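Local atomic coordinates of type II restriction enzyme NlaIV (Neisseria lactamica, PDB entry 6QM2), a protein that cleaves double-stranded DNA at the sequence 5'-GGNNCC-3', cutting after the third nucleotide to leave blunt ends with 5'-phosphates. Residues Q51-L54 with G55-R59; S68-T71 with Q72-P75; I104-F107 with K108-S111; L145-V148 with W149-T152; E221-K224 with K225-R229. All coordinates share one frame; numbering follows the deposited sequence.

Contact 1 (Q51-L54 with G55-R59); sequences QEWL and GGWLR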
loop_
_atom_site.group_PDB
_atom_site.type_symbol
_atom_site.label_atom_id
_atom_site.label_comp_id
_atom_site.label_asym_id
_atom_site.label_seq_id
_atom_site.Cartn_x
_atom_site.Cartn_y
_atom_site.Cartn_z
ATOM N N GLN A 51 7.786 -10.667 -6.895
ATOM C CA GLN A 51 9.199 -10.837 -6.541
ATOM C C GLN A 51 9.376 -11.821 -5.373
ATOM O O GLN A 51 10.246 -12.691 -5.420
ATOM C CB GLN A 51 9.834 -9.476 -6.209
ATOM C CG GLN A 51 11.344 -9.519 -6.000
ATOM C CD GLN A 51 11.965 -8.145 -5.814
ATOM O OE1 GLN A 51 11.606 -7.182 -6.499
ATOM N NE2 GLN A 51 12.917 -8.051 -4.888
ATOM N N GLU A 52 8.534 -11.687 -4.348
ATOM C CA GLU A 52 8.572 -12.574 -3.178
ATOM C C GLU A 52 8.194 -14.004 -3.571
ATOM O O GLU A 52 8.762 -14.968 -3.053
ATOM C CB GLU A 52 7.617 -12.093 -2.068
ATOM C CG GLU A 52 7.767 -10.643 -1.613
ATOM C CD GLU A 52 9.146 -10.327 -1.077
ATOM O OE1 GLU A 52 9.447 -10.752 0.057
ATOM O OE2 GLU A 52 9.919 -9.646 -1.786
ATOM N N TRP A 53 7.221 -14.122 -4.474
ATOM C CA TRP A 53 6.735 -15.412 -4.967
ATOM C C TRP A 53 7.787 -16.186 -5.747
ATOM O O TRP A 53 7.908 -17.401 -5.577
ATOM C CB TRP A 53 5.489 -15.215 -5.840
ATOM C CG TRP A 53 4.989 -16.469 -6.486
ATOM C CD1 TRP A 53 4.097 -17.358 -5.966
ATOM C CD2 TRP A 53 5.357 -16.974 -7.772
ATOM N NE1 TRP A 53 3.883 -18.385 -6.850
ATOM C CE2 TRP A 53 4.644 -18.175 -7.968
ATOM C CE3 TRP A 53 6.223 -16.528 -8.778
ATOM C CZ2 TRP A 53 4.765 -18.938 -9.136
ATOM C CZ3 TRP A 53 6.342 -17.288 -9.944
ATOM C CH2 TRP A 53 5.617 -18.480 -10.109
ATOM N N LEU A 54 8.525 -15.496 -6.616
ATOM C CA LEU A 54 9.637 -16.122 -7.330
ATOM C C LEU A 54 10.677 -16.624 -6.332
ATOM O O LEU A 54 11.220 -17.711 -6.502
ATOM C CB LEU A 54 10.281 -15.161 -8.325
ATOM C CG LEU A 54 11.235 -15.828 -9.319
ATOM C CD1 LEU A 54 10.464 -16.600 -10.378
ATOM C CD2 LEU A 54 12.138 -14.798 -9.974
ATOM N N GLY A 55 10.931 -15.833 -5.289
ATOM C CA GLY A 55 11.728 -16.269 -4.141
ATOM C C GLY A 55 11.273 -17.607 -3.582
ATOM O O GLY A 55 12.078 -18.519 -3.417
ATOM N N GLY A 56 9.974 -17.724 -3.315
ATOM C CA GLY A 56 9.380 -18.979 -2.850
ATOM C C GLY A 56 9.446 -20.112 -3.863
ATOM O O GLY A 56 9.636 -21.264 -3.485
ATOM N N TRP A 57 9.279 -19.782 -5.142
ATOM C CA TRP A 57 9.356 -20.761 -6.239
ATOM C C TRP A 57 10.760 -21.322 -6.421
ATOM O O TRP A 57 10.925 -22.518 -6.648
ATOM C CB TRP A 57 8.897 -20.115 -7.546
ATOM C CG TRP A 57 8.965 -20.986 -8.768
ATOM C CD1 TRP A 57 7.967 -21.763 -9.269
ATOM C CD2 TRP A 57 10.073 -21.125 -9.667
ATOM N NE1 TRP A 57 8.382 -22.390 -10.419
ATOM C CE2 TRP A 57 9.672 -22.019 -10.687
ATOM C CE3 TRP A 57 11.369 -20.589 -9.708
ATOM C CZ2 TRP A 57 10.519 -22.392 -11.740
ATOM C CZ3 TRP A 57 12.215 -20.960 -10.760
ATOM C CH2 TRP A 57 11.782 -21.854 -11.760
ATOM N N LEU A 58 11.762 -20.449 -6.358
ATOM C CA LEU A 58 13.157 -20.880 -6.380
ATOM C C LEU A 58 13.468 -21.765 -5.170
ATOM O O LEU A 58 14.063 -22.834 -5.313
ATOM C CB LEU A 58 14.105 -19.674 -6.382
ATOM C CG LEU A 58 14.124 -18.742 -7.595
ATOM C CD1 LEU A 58 14.860 -17.457 -7.240
ATOM C CD2 LEU A 58 14.755 -19.406 -8.808
ATOM N N ARG A 59 13.041 -21.317 -3.990
ATOM C CA ARG A 59 13.348 -22.002 -2.730
ATOM C C ARG A 59 12.664 -23.377 -2.638
ATOM O O ARG A 59 13.223 -24.305 -2.049
ATOM C CB ARG A 59 12.980 -21.105 -1.534
ATOM C CG ARG A 59 13.811 -21.317 -0.272
ATOM C CD ARG A 59 13.869 -20.063 0.602
ATOM N NE ARG A 59 12.565 -19.387 0.680
ATOM C CZ ARG A 59 12.267 -18.166 0.218
ATOM N NH1 ARG A 59 13.173 -17.379 -0.365
ATOM N NH2 ARG A 59 11.023 -17.710 0.359
#

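Contact 2 (S68-T71 with Q72-P75); sequences STNT and QMPP. With NA (sodium ion), chain B.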
loop_
_atom_site.group_PDB
_atom_site.type_symbol
_atom_site.label_atom_id
_atom_site.label_comp_id
_atom_site.label_asym_id
_atom_site.label_seq_id
_atom_site.Cartn_x
_atom_site.Cartn_y
_atom_site.Cartn_z
ATOM N N SER A 68 19.431 -9.882 -2.459
ATOM C CA SER A 68 20.074 -8.583 -2.390
ATOM C C SER A 68 19.594 -7.806 -1.173
ATOM O O SER A 68 18.396 -7.740 -0.904
ATOM C CB SER A 68 19.768 -7.797 -3.651
ATOM O OG SER A 68 20.329 -6.494 -3.601
ATOM N N THR A 69 20.540 -7.203 -0.462
ATOM C CA THR A 69 20.247 -6.396 0.723
ATOM C C THR A 69 19.917 -4.926 0.390
ATOM O O THR A 69 19.538 -4.164 1.282
ATOM C CB THR A 69 21.435 -6.435 1.709
ATOM O OG1 THR A 69 22.579 -5.806 1.117
ATOM C CG2 THR A 69 21.787 -7.882 2.075
ATOM N N ASN A 70 20.068 -4.538 -0.880
ATOM C CA ASN A 70 19.833 -3.173 -1.349
ATOM C C ASN A 70 18.628 -3.177 -2.292
ATOM O O ASN A 70 18.711 -3.736 -3.383
ATOM C CB ASN A 70 21.097 -2.679 -2.076
ATOM C CG ASN A 70 21.009 -1.227 -2.531
ATOM O OD1 ASN A 70 20.009 -0.539 -2.320
ATOM N ND2 ASN A 70 22.078 -0.754 -3.160
ATOM N N THR A 71 17.519 -2.564 -1.882
ATOM C CA THR A 71 16.322 -2.473 -2.738
ATOM C C THR A 71 16.443 -1.436 -3.868
ATOM O O THR A 71 15.768 -1.562 -4.893
ATOM C CB THR A 71 15.067 -2.142 -1.910
ATOM O OG1 THR A 71 15.297 -0.951 -1.147
ATOM C CG2 THR A 71 14.721 -3.293 -0.975
ATOM N N GLN A 72 17.297 -0.427 -3.680
ATOM C CA GLN A 72 17.426 0.691 -4.631
ATOM C C GLN A 72 18.197 0.372 -5.919
ATOM O O GLN A 72 17.997 1.042 -6.935
ATOM C CB GLN A 72 18.083 1.896 -3.952
ATOM C CG GLN A 72 17.326 2.412 -2.736
ATOM C CD GLN A 72 17.484 3.908 -2.542
ATOM O OE1 GLN A 72 16.966 4.698 -3.328
ATOM N NE2 GLN A 72 18.194 4.302 -1.492
ATOM N N MET A 73 19.062 -0.641 -5.877
ATOM C CA MET A 73 19.948 -0.985 -6.996
ATOM C C MET A 73 19.697 -2.422 -7.446
ATOM O O MET A 73 19.278 -3.241 -6.629
ATOM C CB MET A 73 21.403 -0.841 -6.525
ATOM C CG MET A 73 22.316 -0.119 -7.493
ATOM S SD MET A 73 21.701 1.544 -7.811
ATOM C CE MET A 73 22.320 1.773 -9.462
ATOM N N PRO A 74 19.942 -2.748 -8.735
ATOM C CA PRO A 74 19.911 -4.172 -9.099
ATOM C C PRO A 74 21.121 -4.937 -8.530
ATOM O O PRO A 74 22.119 -4.310 -8.156
ATOM C CB PRO A 74 19.943 -4.144 -10.634
ATOM C CG PRO A 74 20.594 -2.849 -10.978
ATOM C CD PRO A 74 20.132 -1.889 -9.921
ATOM N N PRO A 75 21.035 -6.280 -8.435
ATOM C CA PRO A 75 19.935 -7.177 -8.783
ATOM C C PRO A 75 19.048 -7.490 -7.573
ATOM O O PRO A 75 19.236 -6.903 -6.507
ATOM C CB PRO A 75 20.675 -8.436 -9.231
ATOM C CG PRO A 75 21.878 -8.470 -8.343
ATOM C CD PRO A 75 22.180 -7.051 -7.918
HETATM NA NA NA B . 19.316 -4.793 -5.195
HETATM O O HOH W 1 17.092 -5.773 -4.525
#

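Contact 3 (I104-F107 with K108-S111); sequences IADF and KMYS. With K (potassium ion), chain C.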
loop_
_atom_site.group_PDB
_atom_site.type_symbol
_atom_site.label_atom_id
_atom_site.label_comp_id
_atom_site.label_asym_id
_atom_site.label_seq_id
_atom_site.Cartn_x
_atom_site.Cartn_y
_atom_site.Cartn_z
ATOM N N ILE A 104 13.833 1.616 -13.369
ATOM C CA ILE A 104 15.086 0.886 -13.531
ATOM C C ILE A 104 15.950 1.168 -12.299
ATOM O O ILE A 104 16.248 0.254 -11.527
ATOM C CB ILE A 104 15.828 1.269 -14.839
ATOM C CG1 ILE A 104 14.909 1.129 -16.066
ATOM C CG2 ILE A 104 17.086 0.426 -15.014
ATOM C CD1 ILE A 104 14.151 -0.179 -16.150
ATOM N N ALA A 105 16.311 2.435 -12.105
ATOM C CA ALA A 105 17.146 2.861 -10.975
ATOM C C ALA A 105 17.305 4.378 -10.971
ATOM O O ALA A 105 17.148 5.017 -12.010
ATOM C CB ALA A 105 18.518 2.206 -11.050
ATOM N N ASP A 106 17.629 4.948 -9.811
ATOM C CA ASP A 106 18.021 6.356 -9.731
ATOM C C ASP A 106 19.184 6.571 -10.688
ATOM O O ASP A 106 20.134 5.794 -10.670
ATOM C CB ASP A 106 18.450 6.733 -8.309
ATOM C CG ASP A 106 18.966 8.170 -8.206
ATOM O OD1 ASP A 106 18.315 9.083 -8.755
ATOM O OD2 ASP A 106 20.021 8.394 -7.574
ATOM N N PHE A 107 19.103 7.600 -11.530
ATOM C CA PHE A 107 20.149 7.845 -12.524
ATOM C C PHE A 107 21.511 8.168 -11.898
ATOM O O PHE A 107 22.531 7.645 -12.352
ATOM C CB PHE A 107 19.759 8.947 -13.517
ATOM C CG PHE A 107 20.850 9.267 -14.496
ATOM C CD1 PHE A 107 21.042 8.472 -15.622
ATOM C CD2 PHE A 107 21.727 10.323 -14.262
ATOM C CE1 PHE A 107 22.069 8.742 -16.512
ATOM C CE2 PHE A 107 22.758 10.596 -15.148
ATOM C CZ PHE A 107 22.928 9.803 -16.274
ATOM N N LYS A 108 21.538 9.028 -10.880
ATOM C CA LYS A 108 22.816 9.405 -10.265
ATOM C C LYS A 108 23.525 8.173 -9.717
ATOM O O LYS A 108 24.717 7.997 -9.951
ATOM C CB LYS A 108 22.654 10.465 -9.168
ATOM C CG LYS A 108 23.946 10.749 -8.396
ATOM C CD LYS A 108 24.116 12.209 -7.996
ATOM C CE LYS A 108 22.961 12.732 -7.150
ATOM N NZ LYS A 108 23.260 14.071 -6.566
ATOM N N MET A 109 22.786 7.329 -9.004
ATOM C CA MET A 109 23.347 6.099 -8.447
ATOM C C MET A 109 23.828 5.138 -9.532
ATOM O O MET A 109 24.899 4.546 -9.402
ATOM C CB MET A 109 22.329 5.389 -7.550
ATOM C CG MET A 109 22.118 6.051 -6.200
ATOM S SD MET A 109 20.865 5.176 -5.243
ATOM C CE MET A 109 21.792 3.752 -4.660
ATOM N N TYR A 110 23.036 5.002 -10.594
ATOM C CA TYR A 110 23.302 4.039 -11.673
ATOM C C TYR A 110 24.463 4.441 -12.565
ATOM O O TYR A 110 25.223 3.580 -12.985
ATOM C CB TYR A 110 22.034 3.818 -12.503
ATOM C CG TYR A 110 22.065 2.631 -13.440
ATOM C CD1 TYR A 110 21.659 1.371 -13.010
ATOM C CD2 TYR A 110 22.462 2.774 -14.769
ATOM C CE1 TYR A 110 21.667 0.280 -13.869
ATOM C CE2 TYR A 110 22.469 1.692 -15.637
ATOM C CZ TYR A 110 22.071 0.447 -15.182
ATOM O OH TYR A 110 22.080 -0.628 -16.035
ATOM N N SER A 111 24.600 5.735 -12.850
ATOM C CA SER A 111 25.749 6.230 -13.610
ATOM C C SER A 111 27.078 5.975 -12.877
ATOM O O SER A 111 28.078 5.659 -13.522
ATOM C CB SER A 111 25.585 7.716 -13.972
ATOM O OG SER A 111 25.299 8.511 -12.838
HETATM K K K C . 15.690 -1.278 -8.709
HETATM O O HOH W 2 19.295 10.955 -10.590
HETATM O O HOH W 3 14.615 1.652 -8.576
#

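Contact 4 (L145-V148 with W149-T152); sequences LKKV and WQIT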
loop_
_atom_site.group_PDB
_atom_site.type_symbol
_atom_site.label_atom_id
_atom_site.label_comp_id
_atom_site.label_asym_id
_atom_site.label_seq_id
_atom_site.Cartn_x
_atom_site.Cartn_y
_atom_site.Cartn_z
ATOM N N LEU A 145 12.261 -12.053 -20.529
ATOM C CA LEU A 145 13.628 -12.000 -20.008
ATOM C C LEU A 145 14.409 -11.058 -20.914
ATOM O O LEU A 145 14.642 -11.371 -22.084
ATOM C CB LEU A 145 14.273 -13.389 -19.984
ATOM C CG LEU A 145 15.611 -13.486 -19.236
ATOM C CD1 LEU A 145 15.422 -13.311 -17.733
ATOM C CD2 LEU A 145 16.293 -14.809 -19.533
ATOM N N LYS A 146 14.782 -9.897 -20.379
ATOM C CA LYS A 146 15.409 -8.836 -21.169
ATOM C C LYS A 146 16.606 -8.228 -20.437
ATOM O O LYS A 146 16.726 -8.349 -19.215
ATOM C CB LYS A 146 14.384 -7.735 -21.471
ATOM C CG LYS A 146 13.170 -8.175 -22.287
ATOM C CD LYS A 146 13.408 -8.032 -23.784
ATOM C CE LYS A 146 12.527 -8.978 -24.586
ATOM N NZ LYS A 146 12.705 -8.771 -26.047
ATOM N N LYS A 147 17.492 -7.590 -21.201
ATOM C CA LYS A 147 18.574 -6.760 -20.649
ATOM C C LYS A 147 18.060 -5.338 -20.433
ATOM O O LYS A 147 17.046 -4.951 -21.011
ATOM C CB LYS A 147 19.796 -6.742 -21.585
ATOM C CG LYS A 147 20.861 -7.786 -21.273
ATOM C CD LYS A 147 20.359 -9.212 -21.443
ATOM C CE LYS A 147 21.485 -10.225 -21.267
ATOM N NZ LYS A 147 22.102 -10.193 -19.911
ATOM N N VAL A 148 18.767 -4.562 -19.611
ATOM C CA VAL A 148 18.384 -3.163 -19.322
ATOM C C VAL A 148 18.289 -2.297 -20.587
ATOM O O VAL A 148 17.411 -1.447 -20.690
ATOM C CB VAL A 148 19.333 -2.491 -18.283
ATOM C CG1 VAL A 148 20.734 -2.253 -18.847
ATOM C CG2 VAL A 148 18.738 -1.187 -17.767
ATOM N N TRP A 149 19.191 -2.530 -21.537
ATOM C CA TRP A 149 19.209 -1.793 -22.811
ATOM C C TRP A 149 18.027 -2.147 -23.726
ATOM O O TRP A 149 17.628 -1.332 -24.555
ATOM C CB TRP A 149 20.565 -1.938 -23.552
ATOM C CG TRP A 149 21.125 -3.342 -23.705
ATOM C CD1 TRP A 149 21.952 -4.001 -22.827
ATOM C CD2 TRP A 149 20.931 -4.232 -24.809
ATOM N NE1 TRP A 149 22.257 -5.250 -23.303
ATOM C CE2 TRP A 149 21.648 -5.420 -24.519
ATOM C CE3 TRP A 149 20.210 -4.150 -26.010
ATOM C CZ2 TRP A 149 21.669 -6.517 -25.392
ATOM C CZ3 TRP A 149 20.228 -5.246 -26.880
ATOM C CH2 TRP A 149 20.956 -6.412 -26.565
ATOM N N GLN A 150 17.465 -3.345 -23.565
ATOM C CA GLN A 150 16.288 -3.775 -24.337
ATOM C C GLN A 150 14.957 -3.179 -23.851
ATOM O O GLN A 150 13.972 -3.199 -24.589
ATOM C CB GLN A 150 16.177 -5.307 -24.344
ATOM C CG GLN A 150 17.302 -6.011 -25.086
ATOM C CD GLN A 150 17.142 -7.518 -25.075
ATOM O OE1 GLN A 150 17.053 -8.138 -24.015
ATOM N NE2 GLN A 150 17.104 -8.115 -26.258
ATOM N N ILE A 151 14.924 -2.660 -22.625
ATOM C CA ILE A 151 13.693 -2.109 -22.047
ATOM C C ILE A 151 13.765 -0.602 -21.777
ATOM O O ILE A 151 12.917 -0.073 -21.062
ATOM C CB ILE A 151 13.276 -2.881 -20.767
ATOM C CG1 ILE A 151 14.247 -2.629 -19.601
ATOM C CG2 ILE A 151 13.184 -4.371 -21.067
ATOM C CD1 ILE A 151 13.864 -3.351 -18.327
ATOM N N THR A 152 14.762 0.083 -22.336
ATOM C CA THR A 152 14.871 1.540 -22.219
ATOM C C THR A 152 15.084 2.166 -23.585
ATOM O O THR A 152 15.441 1.487 -24.548
ATOM C CB THR A 152 16.024 1.980 -21.293
ATOM O OG1 THR A 152 17.222 1.282 -21.650
ATOM C CG2 THR A 152 15.685 1.701 -19.843
#

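Contact 5 (E221-K224 with K225-R229); sequences EAYK and KHYNR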
loop_
_atom_site.group_PDB
_atom_site.type_symbol
_atom_site.label_atom_id
_atom_site.label_comp_id
_atom_site.label_asym_id
_atom_site.label_seq_id
_atom_site.Cartn_x
_atom_site.Cartn_y
_atom_site.Cartn_z
ATOM N N GLU A 221 37.847 1.516 -19.341
ATOM C CA GLU A 221 38.887 0.831 -18.558
ATOM C C GLU A 221 38.294 -0.165 -17.568
ATOM O O GLU A 221 38.803 -1.279 -17.416
ATOM C CB GLU A 221 39.759 1.839 -17.809
ATOM C CG GLU A 221 40.683 2.623 -18.726
ATOM C CD GLU A 221 41.418 3.751 -18.023
ATOM O OE1 GLU A 221 42.063 4.554 -18.732
ATOM O OE2 GLU A 221 41.354 3.845 -16.775
ATOM N N ALA A 222 37.222 0.247 -16.899
ATOM C CA ALA A 222 36.507 -0.619 -15.968
ATOM C C ALA A 222 35.860 -1.810 -16.668
ATOM O O ALA A 222 35.864 -2.912 -16.131
ATOM C CB ALA A 222 35.460 0.171 -15.209
ATOM N N TYR A 223 35.299 -1.598 -17.856
ATOM C CA TYR A 223 34.750 -2.714 -18.633
ATOM C C TYR A 223 35.859 -3.694 -19.012
ATOM O O TYR A 223 35.658 -4.910 -18.962
ATOM C CB TYR A 223 34.017 -2.234 -19.890
ATOM C CG TYR A 223 33.119 -3.296 -20.484
ATOM C CD1 TYR A 223 31.811 -3.466 -20.028
ATOM C CD2 TYR A 223 33.579 -4.144 -21.488
ATOM C CE1 TYR A 223 30.984 -4.447 -20.560
ATOM C CE2 TYR A 223 32.763 -5.127 -22.029
ATOM C CZ TYR A 223 31.465 -5.277 -21.563
ATOM O OH TYR A 223 30.649 -6.255 -22.096
ATOM N N LYS A 224 37.028 -3.154 -19.361
ATOM C CA LYS A 224 38.180 -3.969 -19.739
ATOM C C LYS A 224 38.657 -4.853 -18.588
ATOM O O LYS A 224 38.875 -6.044 -18.790
ATOM C CB LYS A 224 39.331 -3.108 -20.272
ATOM C CG LYS A 224 40.362 -3.904 -21.057
ATOM C CD LYS A 224 41.512 -3.034 -21.531
ATOM C CE LYS A 224 42.658 -3.885 -22.058
ATOM N NZ LYS A 224 43.805 -3.052 -22.510
ATOM N N LYS A 225 38.810 -4.284 -17.391
ATOM C CA LYS A 225 39.186 -5.082 -16.212
ATOM C C LYS A 225 38.244 -6.262 -15.989
ATOM O O LYS A 225 38.682 -7.409 -15.935
ATOM C CB LYS A 225 39.247 -4.235 -14.931
ATOM C CG LYS A 225 40.618 -3.642 -14.652
ATOM C CD LYS A 225 40.799 -3.262 -13.190
ATOM C CE LYS A 225 42.256 -2.927 -12.907
ATOM N NZ LYS A 225 42.425 -2.222 -11.608
ATOM N N HIS A 226 36.952 -5.973 -15.897
ATOM C CA HIS A 226 35.973 -6.979 -15.487
ATOM C C HIS A 226 35.668 -8.029 -16.553
ATOM O O HIS A 226 35.370 -9.175 -16.210
ATOM C CB HIS A 226 34.692 -6.299 -14.997
ATOM C CG HIS A 226 34.867 -5.574 -13.698
ATOM N ND1 HIS A 226 34.445 -6.095 -12.494
ATOM C CD2 HIS A 226 35.443 -4.382 -13.409
ATOM C CE1 HIS A 226 34.738 -5.247 -11.525
ATOM N NE2 HIS A 226 35.343 -4.199 -12.053
ATOM N N TYR A 227 35.750 -7.649 -17.828
ATOM C CA TYR A 227 35.449 -8.570 -18.936
ATOM C C TYR A 227 36.677 -9.052 -19.742
ATOM O O TYR A 227 36.550 -9.967 -20.568
ATOM C CB TYR A 227 34.393 -7.939 -19.859
ATOM C CG TYR A 227 32.992 -7.992 -19.278
ATOM C CD1 TYR A 227 32.223 -9.150 -19.393
ATOM C CD2 TYR A 227 32.439 -6.899 -18.606
ATOM C CE1 TYR A 227 30.944 -9.221 -18.864
ATOM C CE2 TYR A 227 31.158 -6.963 -18.069
ATOM C CZ TYR A 227 30.416 -8.129 -18.203
ATOM O OH TYR A 227 29.147 -8.226 -17.691
ATOM N N ASN A 228 37.851 -8.459 -19.483
ATOM C CA ASN A 228 39.104 -8.781 -20.188
ATOM C C ASN A 228 38.968 -8.582 -21.702
ATOM O O ASN A 228 39.428 -9.396 -22.506
ATOM C CB ASN A 228 39.571 -10.205 -19.841
ATOM C CG ASN A 228 41.047 -10.434 -20.129
ATOM O OD1 ASN A 228 41.807 -9.493 -20.385
ATOM N ND2 ASN A 228 41.461 -11.696 -20.084
ATOM N N ARG A 229 38.332 -7.470 -22.066
ATOM C CA ARG A 229 37.925 -7.197 -23.440
ATOM C C ARG A 229 37.577 -5.723 -23.551
ATOM O O ARG A 229 36.879 -5.195 -22.691
ATOM C CB ARG A 229 36.700 -8.037 -23.788
ATOM C CG ARG A 229 36.322 -8.028 -25.256
ATOM C CD ARG A 229 35.149 -8.963 -25.510
ATOM N NE ARG A 229 33.908 -8.488 -24.891
ATOM C CZ ARG A 229 33.149 -7.480 -25.337
ATOM N NH1 ARG A 229 33.481 -6.786 -26.426
ATOM N NH2 ARG A 229 32.037 -7.153 -24.678
HETATM O O HOH W 4 42.284 -6.633 -19.068
#

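Contact 1 (Q51-L54 with G55-R59)
With CG trans to the backbone N in both residues (chi1 175° and 178°), the indoles of Trp53 and Trp57 leave neighbouring turns of the helix on the same flank. The same choice in Leu54 lays its side chain alongside that of Trp57. The two indoles are nearly parallel but slid apart, the six-membered ring of Trp53 and the five-membered ring of Trp57 having centroids 5.3 Å apart, so they overlap little. Trp53 CH2 reaches Trp57 CD1 at 4.1 Å, and Trp57 CB sits over one face of the Trp53 ring. Leu54 CD1 lies 4.1 Å from Trp57 CE3. The frame is the i to i+4 bonding of helix 44-60, from Gly55 N to Gln51 O through to Leu58 N on Leu54 O, the last at 2.8 Å and nearly straight (170°). Leu58 CG rests 3.3 Å from Leu54 O. Around this flank the helix meets two neighbours: Leu54 and Trp57 pack on Leu16 of helix 9-18, while the single N-H of Trp53 NE1 is shared between Leu33 O and Val36 O of the second subunit, whose Phe31 meets the same indole.

Contact 2 (S68-T71 with Q72-P75)
Ser68 and Asn70 supply two ligands of a sodium ion, and the chain from Gln72 to Pro75 curls round to supply two more. Gln72 comes first: its backbone N donates to Asn70 OD1 at 3.0 Å, a bent bond (139°) that meets the oxygen from above the amide plane. Its CB lies close to the same OD1, and the two side-chain amides stand almost perpendicular, their planes 80° apart. At Met73 the side chain runs beside that of Asn70, with CB 3.4 Å from Asn70 ND2, before bending at chi2 towards Met109 and Tyr110 of helix 107-116. Its carbonyl turns inward, Met73 O binding sodium at 2.1 Å, and Asn70 O binds it at 2.2 Å from the other limb. Pro74 packs on Glu90 of strand 88-95 and leads through a cis peptide to Pro75, whose O is 2.5 Å from the sodium. Ser68 OG lies trans to its own backbone N (chi1 177°), which brings it to the metal at 2.5 Å, beside Pro75 O; the two oxygens approach each other because both are ligands. A water completes the five ligands observed. Three backbone carbonyls and a serine hydroxyl from one short loop between strands 66-67 and 77-78, together with the water, form an all-oxygen sodium site.

Contact 3 (I104-F107 with K108-S111)
Asp106 leans across the first turn of helix 107-116, its CG trans to the backbone N (chi1 176°). From CB, which approaches Met109 CB, the side chain leads to CG, set close to the backbone N atoms of Lys108 and Met109. There the carboxylate divides. OD2 accepts from Met109 N at 3.3 Å, the N-H coming from above the carboxylate plane, and also touches Met109 CG at 3.4 Å, the two side chains crossing at about a right angle. Because Asp106 stands just before the helix, this bond from Met109 N to OD2 is an N-cap interaction. OD1 lies 2.8 Å from a water that can donate to it, and that water in turn accepts from Lys108 N at 3.0 Å. The backbone O of Asp106 receives Tyr110 N at 3.0 Å as the helical bonding begins. Ala105 CB lies 3.8 Å from Tyr110 CD1, and Ser111 CB sits over one face of the Phe107 ring, offset toward the rim. Phe107 O accepts from Ser111 N at 2.9 Å along a nearly straight N-H (167°). Just before the cap, Ile104 O is a distant ligand of a potassium ion, which Glu90 also binds. The carboxylate thus serves two N-H groups at the helix start, one directly and one probably through water, and its negative charge would be expected to interact favourably with the positive end of the helix dipole.

Contact 4 (L145-V148 with W149-T152)
Val148 O is gripped twice from the following turn: Thr152 OG1 donates to it at 2.9 Å, and Ile151 N adds a weak bond at 3.4 Å. The hydroxyl reaches it because chi1 of Thr152, 49°, places OG1 between its own backbone N and carbonyl carbon. Further back, Gln150 OE1 accepts from Lys147 N at 2.9 Å, in the amide plane on a lone pair and nearly straight (169°), while Gln150 N returns a weak bond to Lys147 O. This turn follows strand 138-147, an outer strand of the mixed sheet of this PD-(D/E)XK-clan nuclease, and leads into the loop before strand 162-165; against helix 191-204, Trp149 packs on Leu191 and Phe194. Lys147 CB lies over a face of the Trp149 indole, 3.7 Å from the centroid of the five-membered ring, a CH-pi contact; Lys147 NZ continues to a salt bridge with Asp124. Lys146 crosses Gln150 at about a right angle, and its CB meets Ile151 CG2 at 3.6 Å.

Contact 5 (E221-K224 with K225-R229)
Tyr223 and Tyr227 form an offset stack one turn apart at the C-terminal end of helix 215-227, their centroids 4.5 Å apart and their planes at 21°. Different first torsions achieve this: Tyr223 has CG trans to the backbone N (chi1 -164°), whereas Tyr227 has it trans to the carbonyl carbon (chi1 -76°), which brings both rings together on one flank of the last turns. Tyr227 CD2 sits above one face of the Tyr223 ring, 3.5 Å from CE1. Tyr227 also makes a cation-pi contact with Arg86. Asn228 leaves the helix with positive phi, its N making a weak bond to Lys224 O, and a water donates to its OD1. The chain then doubles back, placing Arg229 O 3.5 Å from Lys224 CA in a CA-H...O contact. Arg229 bends at chi3 and runs beside Tyr223, with its guanidinium almost perpendicular to the ring; its NH2 lies at the ring edge, 3.4 Å from Tyr223 CE2.

How the contacts relate
The five contacts follow one another along the chain, each local, between residues close in sequence, and none nests within or crosses another. Contact 1 lies within helix 44-60, at the subunit interface. Contact 2 closes the loop between strands 66-67 and 77-78; contact 3 starts helix 107-116, and the two touch where Met73 CE packs 3.3 Å from Tyr110 CA. Contact 4, the turn after strand 138-147, meets contact 3 in turn: Ile104 CG2 lies 3.6 Å from Val148 CG2. Contacts 2, 3 and 4 thereby join the metal-binding loop, the helix start and the sheet edge. Contact 5 ends helix 215-227, its centre about 33 Å from that of contact 1.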